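Local structure of TetR family transcriptional regulator (Clostridium perfringens, 6AZH) at residues A14-S22 against N97-M105. The protein probably binds DNA as a dimeric TetR-family transcriptional regulator, putatively controlling fatty acid metabolism. Sequence-based numbering, arbitrary orientation.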
loop_
_atom_site.group_PDB
_atom_site.type_symbol
_atom_site.label_atom_id
_atom_site.label_comp_id
_atom_site.label_asym_id
_atom_site.label_seq_id
_atom_site.Cartn_x
_atom_site.Cartn_y
_atom_site.Cartn_z
ATOM N N ALA A 14 14.259 -11.952 13.729
ATOM C CA ALA A 14 13.102 -12.084 14.602
ATOM C C ALA A 14 12.256 -10.820 14.602
ATOM O O ALA A 14 11.020 -10.896 14.633
ATOM C CB ALA A 14 13.539 -12.430 16.037
ATOM N N ALA A 15 12.895 -9.652 14.611
ATOM C CA ALA A 15 12.138 -8.410 14.678
ATOM C C ALA A 15 11.254 -8.253 13.447
ATOM O O ALA A 15 10.113 -7.791 13.548
ATOM C CB ALA A 15 13.077 -7.212 14.803
ATOM N N ILE A 16 11.763 -8.635 12.278
ATOM C CA ILE A 16 10.931 -8.561 11.075
ATOM C C ILE A 16 9.629 -9.321 11.285
ATOM O O ILE A 16 8.540 -8.810 11.003
ATOM C CB ILE A 16 11.689 -9.093 9.848
ATOM C CG1 ILE A 16 12.686 -8.054 9.352
ATOM C CG2 ILE A 16 10.705 -9.417 8.744
ATOM C CD1 ILE A 16 13.766 -8.635 8.468
ATOM N N ASN A 17 9.723 -10.558 11.790
ATOM C CA ASN A 17 8.523 -11.377 11.943
ATOM C C ASN A 17 7.599 -10.832 13.028
ATOM O O ASN A 17 6.375 -10.818 12.852
ATOM C CB ASN A 17 8.905 -12.825 12.227
ATOM C CG ASN A 17 9.425 -13.522 11.009
ATOM O OD1 ASN A 17 8.994 -13.239 9.888
ATOM N ND2 ASN A 17 10.368 -14.433 11.208
ATOM N N VAL A 18 8.155 -10.363 14.148
ATOM C CA VAL A 18 7.316 -9.793 15.201
ATOM C C VAL A 18 6.592 -8.553 14.689
ATOM O O VAL A 18 5.362 -8.440 14.796
ATOM C CB VAL A 18 8.156 -9.474 16.451
ATOM C CG1 VAL A 18 7.300 -8.761 17.474
ATOM C CG2 VAL A 18 8.729 -10.768 17.056
ATOM N N PHE A 19 7.345 -7.606 14.122
ATOM C CA PHE A 19 6.735 -6.400 13.566
ATOM C C PHE A 19 5.711 -6.742 12.477
ATOM O O PHE A 19 4.650 -6.118 12.405
ATOM C CB PHE A 19 7.817 -5.471 13.005
ATOM C CG PHE A 19 8.608 -4.732 14.051
ATOM C CD1 PHE A 19 7.964 -4.015 15.053
ATOM C CD2 PHE A 19 10.002 -4.726 14.009
ATOM C CE1 PHE A 19 8.696 -3.315 16.006
ATOM C CE2 PHE A 19 10.747 -4.029 14.954
ATOM C CZ PHE A 19 10.091 -3.321 15.962
ATOM N N ALA A 20 6.010 -7.719 11.617
ATOM C CA ALA A 20 5.064 -8.048 10.549
ATOM C C ALA A 20 3.804 -8.708 11.092
ATOM O O ALA A 20 2.718 -8.522 10.534
ATOM C CB ALA A 20 5.714 -8.957 9.505
ATOM N N THR A 21 3.925 -9.466 12.176
ATOM C CA THR A 21 2.781 -10.172 12.737
ATOM C C THR A 21 1.897 -9.237 13.560
ATOM O O THR A 21 0.674 -9.211 13.390
ATOM C CB THR A 21 3.288 -11.336 13.596
ATOM O OG1 THR A 21 3.898 -12.313 12.744
ATOM C CG2 THR A 21 2.142 -11.974 14.384
ATOM N N SER A 22 2.508 -8.461 14.452
ATOM C CA SER A 22 1.789 -7.716 15.472
ATOM C C SER A 22 1.715 -6.225 15.210
ATOM O O SER A 22 0.989 -5.532 15.929
ATOM C CB SER A 22 2.448 -7.938 16.844
ATOM O OG SER A 22 2.584 -9.318 17.100
ATOM N N ASN A 97 10.997 -11.417 0.485
ATOM C CA ASN A 97 11.089 -10.648 1.722
ATOM C C ASN A 97 9.708 -10.130 2.101
ATOM O O ASN A 97 9.514 -8.948 2.382
ATOM C CB ASN A 97 12.087 -9.496 1.582
ATOM C CG ASN A 97 13.508 -9.976 1.283
ATOM O OD1 ASN A 97 14.259 -10.330 2.193
ATOM N ND2 ASN A 97 13.872 -10.007 -0.009
ATOM N N ARG A 98 8.721 -11.021 2.097
ATOM C CA ARG A 98 7.343 -10.567 2.252
ATOM C C ARG A 98 7.090 -10.013 3.644
ATOM O O ARG A 98 6.404 -8.993 3.793
ATOM C CB ARG A 98 6.380 -11.701 1.942
ATOM C CG ARG A 98 6.049 -11.792 0.451
ATOM C CD ARG A 98 5.349 -13.103 0.141
ATOM N NE ARG A 98 6.304 -14.204 0.084
ATOM C CZ ARG A 98 5.982 -15.489 0.222
ATOM N NH1 ARG A 98 4.717 -15.846 0.427
ATOM N NH2 ARG A 98 6.931 -16.418 0.153
ATOM N N ALA A 99 7.633 -10.668 4.676
ATOM C CA ALA A 99 7.440 -10.172 6.037
ATOM C C ALA A 99 8.005 -8.765 6.188
ATOM O O ALA A 99 7.341 -7.867 6.733
ATOM C CB ALA A 99 8.077 -11.133 7.047
ATOM N N PHE A 100 9.233 -8.553 5.705
ATOM C CA PHE A 100 9.855 -7.234 5.774
ATOM C C PHE A 100 8.989 -6.177 5.100
ATOM O O PHE A 100 8.797 -5.079 5.641
ATOM C CB PHE A 100 11.253 -7.276 5.136
ATOM C CG PHE A 100 11.908 -5.927 5.030
ATOM C CD1 PHE A 100 12.571 -5.376 6.101
ATOM C CD2 PHE A 100 11.876 -5.215 3.849
ATOM C CE1 PHE A 100 13.171 -4.098 6.012
ATOM C CE2 PHE A 100 12.474 -3.974 3.750
ATOM C CZ PHE A 100 13.119 -3.409 4.827
ATOM N N PHE A 101 8.461 -6.482 3.915
ATOM C CA PHE A 101 7.697 -5.479 3.184
ATOM C C PHE A 101 6.387 -5.143 3.889
ATOM O O PHE A 101 5.975 -3.981 3.901
ATOM C CB PHE A 101 7.439 -5.947 1.754
ATOM C CG PHE A 101 7.194 -4.823 0.810
ATOM C CD1 PHE A 101 8.259 -4.113 0.282
ATOM C CD2 PHE A 101 5.903 -4.456 0.473
ATOM C CE1 PHE A 101 8.042 -3.071 -0.587
ATOM C CE2 PHE A 101 5.678 -3.408 -0.398
ATOM C CZ PHE A 101 6.749 -2.711 -0.918
ATOM N N LYS A 102 5.738 -6.138 4.508
ATOM C CA LYS A 102 4.542 -5.878 5.313
ATOM C C LYS A 102 4.855 -4.983 6.505
ATOM O O LYS A 102 4.066 -4.090 6.851
ATOM C CB LYS A 102 3.949 -7.193 5.812
ATOM C CG LYS A 102 3.306 -8.036 4.736
ATOM C CD LYS A 102 2.910 -9.381 5.316
ATOM C CE LYS A 102 2.537 -10.345 4.227
ATOM N NZ LYS A 102 2.579 -11.727 4.763
HETATM N N MSE A 103 5.970 -5.251 7.181
HETATM C CA MSE A 103 6.434 -4.419 8.269
HETATM C C MSE A 103 6.547 -2.963 7.814
HETATM O O MSE A 103 6.061 -2.056 8.495
HETATM C CB MSE A 103 7.780 -4.925 8.766
HETATM C CG MSE A 103 8.651 -3.838 9.348
HETATM SE SE MSE A 103 10.253 -4.561 10.044
HETATM C CE MSE A 103 11.048 -4.683 8.447
ATOM N N VAL A 104 7.189 -2.753 6.653
ATOM C CA VAL A 104 7.315 -1.411 6.077
ATOM C C VAL A 104 5.936 -0.824 5.805
ATOM O O VAL A 104 5.621 0.292 6.230
ATOM C CB VAL A 104 8.154 -1.456 4.779
ATOM C CG1 VAL A 104 8.076 -0.128 4.033
ATOM C CG2 VAL A 104 9.607 -1.774 5.073
HETATM N N MSE A 105 5.106 -1.562 5.078
HETATM C CA MSE A 105 3.792 -1.067 4.714
HETATM C C MSE A 105 2.946 -0.700 5.911
HETATM O O MSE A 105 2.182 0.250 5.852
HETATM C CB MSE A 105 3.033 -2.073 3.858
HETATM C CG MSE A 105 3.769 -2.449 2.629
HETATM SE SE MSE A 105 3.711 -0.885 1.468
HETATM C CE MSE A 105 5.637 -0.345 1.563
#
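Ala-20 packs its methyl group onto the first turn of helix 98-106. Ala-20 CB lies 3.4 Å from Ala-99 O and 4.0 Å from Ala-99 CB. These small residues let the helix axes come within 8.0 Å of each other, at an angle of 53°. Ile-16 fills the next position with both of its branches. With CG1 beside the backbone N (chi1 -77°), Ile-16 CG2 is anti to that N and reaches Ala-99 CB at 3.6 Å. The same methyl sits beside Phe-100 N. Ile-16 CD1 lies obliquely to the Phe-100 ring. Met-103 is a selenomethionine. Its chain runs extended to the selenium, while the modelled position of its CE methyl is doubtful. Met-103 SE touches Phe-19 CB at 3.9 Å and stands 5.1 Å from the centroid of the Phe-19 ring, an oblique Met-aromatic contact. Asn-17, exposed, borders the contact, with Asn-17 OD1 3.7 Å from Ala-99 CB. The contact is mainly apolar, and no hydrogen bond links the two segments. Around it, Val-57 of helix 50-74 touches both Ile-16 and Met-103, and Phe-54 meets the Phe-19 ring edge-to-face. Phe-101 of helix 98-106 packs on helix 147-165. The contact thus joins the first helix of the TetR-type DNA-binding domain, 6-26, to helix 98-106 of the C-terminal regulatory domain, beside the connecting helix 50-74.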